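Local coordinates for protein Cry23AA1 (Bacillus thuringiensis, PDB 4RHZ) that is one half of the binary Cry23Aa/Cry37Aa crystal toxin, has an aerolysin-type fold, binds zinc and probably acts by forming pores in membranes, at residues Asp8-Asn11 and Asn12-Glu16; Gly177-Gly181 and Ala182-Ala186. All coordinates share one frame; numbering follows the deposited sequence. Where two conformers were deposited one is given.

Interaction 1: residues Asp8-Asn11 and Asn12-Glu16; sequences DEIN and NYMKE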
loop_
_atom_site.group_PDB
_atom_site.type_symbol
_atom_site.label_atom_id
_atom_site.label_comp_id
_atom_site.label_asym_id
_atom_site.label_seq_id
_atom_site.Cartn_x
_atom_site.Cartn_y
_atom_site.Cartn_z
ATOM N N ASP A 8 -11.804 -36.761 1.532
ATOM C CA ASP A 8 -11.360 -37.331 0.255
ATOM C C ASP A 8 -9.994 -37.991 0.452
ATOM O O ASP A 8 -9.644 -38.903 -0.283
ATOM C CB ASP A 8 -11.206 -36.285 -0.859
ATOM C CG ASP A 8 -12.552 -35.658 -1.324
ATOM O OD1 ASP A 8 -13.678 -36.234 -1.163
ATOM O OD2 ASP A 8 -12.463 -34.567 -1.913
ATOM N N GLU A 9 -9.172 -37.476 1.352
ATOM C CA GLU A 9 -7.821 -37.989 1.468
ATOM C C GLU A 9 -7.878 -39.311 2.331
ATOM O O GLU A 9 -7.094 -40.243 2.077
ATOM C CB GLU A 9 -6.845 -37.040 2.127
ATOM C CG GLU A 9 -6.493 -35.713 1.426
ATOM C CD GLU A 9 -6.030 -35.833 0.032
ATOM O OE1 GLU A 9 -5.315 -36.828 -0.265
ATOM O OE2 GLU A 9 -6.393 -34.924 -0.783
ATOM N N ILE A 10 -8.808 -39.376 3.297
ATOM C CA ILE A 10 -9.133 -40.636 3.955
ATOM C C ILE A 10 -9.683 -41.607 2.895
ATOM O O ILE A 10 -9.341 -42.754 2.852
ATOM C CB ILE A 10 -10.178 -40.463 5.036
ATOM C CG1 ILE A 10 -9.589 -39.808 6.240
ATOM C CG2 ILE A 10 -10.750 -41.816 5.439
ATOM C CD1 ILE A 10 -8.266 -40.287 6.589
ATOM N N ASN A 11 -10.492 -41.123 1.998
ATOM C CA ASN A 11 -10.993 -42.003 0.983
ATOM C C ASN A 11 -9.771 -42.609 0.252
ATOM O O ASN A 11 -9.718 -43.826 0.001
ATOM C CB ASN A 11 -11.933 -41.222 0.068
ATOM C CG ASN A 11 -12.572 -42.056 -0.992
ATOM O OD1 ASN A 11 -11.915 -42.491 -1.951
ATOM N ND2 ASN A 11 -13.894 -42.222 -0.894
ATOM N N ASN A 12 -8.767 -41.782 -0.034
ATOM C CA ASN A 12 -7.682 -42.275 -0.869
ATOM C C ASN A 12 -6.793 -43.256 -0.084
ATOM O O ASN A 12 -6.353 -44.249 -0.615
ATOM C CB ASN A 12 -6.873 -41.136 -1.546
ATOM C CG ASN A 12 -5.705 -41.671 -2.405
ATOM O OD1 ASN A 12 -5.889 -42.291 -3.482
ATOM N ND2 ASN A 12 -4.490 -41.431 -1.926
ATOM N N TYR A 13 -6.554 -42.946 1.174
ATOM C CA TYR A 13 -5.835 -43.778 2.065
ATOM C C TYR A 13 -6.506 -45.184 2.166
ATOM O O TYR A 13 -5.841 -46.248 1.995
ATOM C CB TYR A 13 -5.819 -43.078 3.407
ATOM C CG TYR A 13 -5.339 -43.937 4.543
ATOM C CD1 TYR A 13 -3.994 -43.942 4.920
ATOM C CD2 TYR A 13 -6.234 -44.735 5.264
ATOM C CE1 TYR A 13 -3.551 -44.710 5.988
ATOM C CE2 TYR A 13 -5.796 -45.514 6.352
ATOM C CZ TYR A 13 -4.463 -45.508 6.693
ATOM O OH TYR A 13 -4.024 -46.292 7.736
ATOM N N MET A 14 -7.819 -45.197 2.384
ATOM C CA MET A 14 -8.488 -46.445 2.516
ATOM C C MET A 14 -8.364 -47.289 1.257
ATOM O O MET A 14 -8.245 -48.499 1.340
ATOM C CB MET A 14 -9.961 -46.261 2.850
ATOM C CG MET A 14 -10.253 -45.859 4.260
ATOM S SD MET A 14 -9.661 -46.974 5.571
ATOM C CE MET A 14 -10.939 -48.228 5.383
ATOM N N LYS A 15 -8.493 -46.682 0.094
ATOM C CA LYS A 15 -8.411 -47.448 -1.134
ATOM C C LYS A 15 -6.999 -47.988 -1.341
ATOM O O LYS A 15 -6.848 -49.102 -1.770
ATOM C CB LYS A 15 -8.841 -46.650 -2.332
ATOM C CG LYS A 15 -10.338 -46.392 -2.328
ATOM C CD LYS A 15 -10.866 -45.701 -3.592
ATOM C CE LYS A 15 -12.347 -45.401 -3.403
ATOM N NZ LYS A 15 -12.952 -44.558 -4.493
ATOM N N GLU A 16 -5.987 -47.205 -1.008
ATOM C CA GLU A 16 -4.639 -47.624 -1.275
ATOM C C GLU A 16 -4.194 -48.695 -0.308
ATOM O O GLU A 16 -3.502 -49.639 -0.704
ATOM C CB GLU A 16 -3.637 -46.452 -1.241
ATOM C CG GLU A 16 -3.772 -45.579 -2.533
ATOM C CD GLU A 16 -2.788 -44.415 -2.576
ATOM O OE1 GLU A 16 -2.114 -44.130 -1.541
ATOM O OE2 GLU A 16 -2.662 -43.814 -3.666
#
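Asn11 and Lys15 meet through two different first torsions. In Asn11 the amide carbon CG stands anti to the backbone N (chi1 -177°), while in Lys15 CG lies beside its own backbone N and the rest of the chain runs straight on from there, back along the helix toward Asn11. The two side chains cross at an angle, and the touching is done by the amide oxygen: Asn11 OD1 is 3.3 Å from Lys15 CE, the carbon next to the ammonium group. Nearer the backbone, Lys15 CG rests 3.5 Å from Asn11 O, the same carbonyl that accepts the bond from Lys15 N at 3.1 Å.

A different side of the helix carries an apolar pair, Ile10 and Met14. Ile10 CG2 packs on Met14 CG at 4.2 Å, and the methionine chain, bent about both the CB-CG and CG-SD bonds, carries its end away from Ile10.

Both pairs are i to i+4 neighbours on helix 6-18, a short amphipathic helix whose inner side, Ile10 and Met14, lies on Cys175 of strand 146-179 and reaches strands 22-27 and 182-190, in a toxin otherwise built mostly of strand. The i to i+4 backbone bonds run through the contact: Met14 N gives to Ile10 O at 2.9 Å, Tyr13 N gives to Glu9 O at 2.9 Å, and Asn12 N gives to Asp8 O.

Tyr13 CB passes 3.4 Å from Glu9 O before its ring leads off, to meet Tyr197 edge-to-face. Farther round the helix, Asn12 ND2 makes a weak bond to Glu16 OE2, and OE1 of that carboxylate is held by the hydroxyl of Tyr197, tying the helix to helix 191-197.

Interaction 2: residues Gly177-Gly181 and Ala182-Ala186; sequences GYRDG and ALIAA
The Tyr178 ring lies across the next strand, with the carbonyl carbon of Ala182 at its edge, near the ring plane, and the alpha carbon of Leu183 meeting it obliquely, 3.5 Å from Tyr178 CD1. Farther out along the ring, Tyr178 CE1 touches Leu183 CD1 at 3.7 Å. With CG anti to the backbone N (chi1 177°) the leucine branch is carried over toward the ring, and CD1 is the methyl that meets CE1. Ile184 CG2 and CD1 sit near Arg179 CB; the oblique approach of CD1 to the guanidinium is doubtful, because the arginine has a second conformer.

The two strands form a beta hairpin closed by a type I' turn from Arg179 to Ala182, with Asp180 and Gly181 at its corners, both at positive phi. Arg179 N gives a straight bond of 2.8 Å to Ala182 O; the return bond, from Ala182 N to Arg179 O, comes from well above the carbonyl plane. Tyr178 and Leu183 are a non-hydrogen-bonded pair between that closing pair and a classic bulge, where Ile184 and Ala185 both face Gly177.

At the bulge, Gly177 O takes two N-H groups from the same face of its plane: Ile184 N at 2.8 Å and, longer and more bent, Ala185 N at 3.3 Å. Gly177 N answers to Ala185 O at 2.9 Å. Ile184 CG1 lies 3.4 Å from the same Gly177 O. Backbone polar bonds therefore set the register of the hairpin, while the side chains add dispersion contacts along a largely exposed tip.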
loop_
_atom_site.group_PDB
_atom_site.type_symbol
_atom_site.label_atom_id
_atom_site.label_comp_id
_atom_site.label_asym_id
_atom_site.label_seq_id
_atom_site.Cartn_x
_atom_site.Cartn_y
_atom_site.Cartn_z
ATOM N N GLY A 177 -14.380 -49.587 4.611
ATOM C CA GLY A 177 -13.999 -49.915 3.244
ATOM C C GLY A 177 -14.768 -51.119 2.732
ATOM O O GLY A 177 -14.972 -52.068 3.463
ATOM N N TYR A 178 -15.210 -51.081 1.492
ATOM C CA TYR A 178 -15.924 -52.163 0.879
ATOM C C TYR A 178 -15.261 -52.518 -0.412
ATOM O O TYR A 178 -14.637 -51.660 -1.039
ATOM C CB TYR A 178 -17.355 -51.781 0.534
ATOM C CG TYR A 178 -18.108 -51.183 1.657
ATOM C CD1 TYR A 178 -18.978 -51.939 2.438
ATOM C CD2 TYR A 178 -17.935 -49.801 1.962
ATOM C CE1 TYR A 178 -19.700 -51.316 3.522
ATOM C CE2 TYR A 178 -18.585 -49.203 2.999
ATOM C CZ TYR A 178 -19.476 -49.947 3.779
ATOM O OH TYR A 178 -20.117 -49.256 4.767
ATOM N N ARG A 179 -15.380 -53.804 -0.760
ATOM C CA ARG A 179 -14.836 -54.408 -1.987
ATOM C C ARG A 179 -15.777 -55.554 -2.414
ATOM O O ARG A 179 -16.159 -56.369 -1.571
ATOM C CB ARG A 179 -13.442 -54.959 -1.673
ATOM C CG ARG A 179 -12.511 -55.187 -2.878
ATOM C CD ARG A 179 -11.521 -56.273 -2.528
ATOM N NE ARG A 179 -10.213 -56.105 -3.134
ATOM C CZ ARG A 179 -9.091 -55.890 -2.450
ATOM N NH1 ARG A 179 -9.129 -55.798 -1.108
ATOM N NH2 ARG A 179 -7.931 -55.771 -3.113
ATOM N N ASP A 180 -16.152 -55.622 -3.685
ATOM C CA ASP A 180 -16.928 -56.801 -4.209
ATOM C C ASP A 180 -18.166 -57.163 -3.374
ATOM O O ASP A 180 -18.365 -58.345 -3.015
ATOM C CB ASP A 180 -16.049 -58.103 -4.322
ATOM C CG ASP A 180 -14.810 -57.929 -5.210
ATOM O OD1 ASP A 180 -13.714 -58.405 -4.786
ATOM O OD2 ASP A 180 -14.927 -57.318 -6.308
ATOM N N GLY A 181 -18.983 -56.162 -3.063
ATOM C CA GLY A 181 -20.262 -56.376 -2.388
ATOM C C GLY A 181 -20.153 -56.594 -0.877
ATOM O O GLY A 181 -21.154 -56.941 -0.246
ATOM N N ALA A 182 -18.953 -56.427 -0.303
ATOM C CA ALA A 182 -18.727 -56.699 1.131
ATOM C C ALA A 182 -17.853 -55.645 1.831
ATOM O O ALA A 182 -16.925 -55.064 1.225
ATOM C CB ALA A 182 -18.084 -58.107 1.318
ATOM N N LEU A 183 -18.114 -55.469 3.127
ATOM C CA LEU A 183 -17.341 -54.592 3.992
ATOM C C LEU A 183 -16.116 -55.352 4.357
ATOM O O LEU A 183 -16.271 -56.403 4.940
ATOM C CB LEU A 183 -18.139 -54.253 5.255
ATOM C CG LEU A 183 -17.427 -53.383 6.296
ATOM C CD1 LEU A 183 -18.277 -52.228 6.844
ATOM C CD2 LEU A 183 -16.893 -54.169 7.433
ATOM N N ILE A 184 -14.914 -54.819 4.109
ATOM C CA ILE A 184 -13.659 -55.538 4.385
ATOM C C ILE A 184 -12.845 -54.787 5.425
ATOM O O ILE A 184 -11.784 -55.232 5.831
ATOM C CB ILE A 184 -12.763 -55.634 3.095
ATOM C CG1 ILE A 184 -12.529 -54.211 2.513
ATOM C CG2 ILE A 184 -13.456 -56.537 2.043
ATOM C CD1 ILE A 184 -11.393 -54.033 1.489
ATOM N N ALA A 185 -13.279 -53.593 5.813
ATOM C CA ALA A 185 -12.468 -52.785 6.786
ATOM C C ALA A 185 -13.350 -51.863 7.589
ATOM O O ALA A 185 -14.258 -51.240 7.042
ATOM C CB ALA A 185 -11.354 -51.996 6.078
ATOM N N ALA A 186 -13.102 -51.796 8.876
ATOM C CA ALA A 186 -13.791 -50.898 9.735
ATOM C C ALA A 186 -12.806 -50.423 10.752
ATOM O O ALA A 186 -12.725 -50.998 11.829
ATOM C CB ALA A 186 -14.953 -51.590 10.405
#

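Interaction 1 comes first along the chain, on helix 6-18; interaction 2 follows much later, where strand 146-179 turns into strand 182-190. Their centres are 14 Å apart, and both sit toward one end of this elongated molecule, away from the zinc site of His79, Glu130 and His132. They touch directly: the terminal methyl of Met14 packs on the hairpin, with CE 3.8 Å from Gly177 N and 3.9 Å from Ala185 CB. The N-terminal helix thus covers the hairpin at its bulge, and Tyr18, later on the same helix, also reaches Ala185, joining the start of the chain to the large sheet.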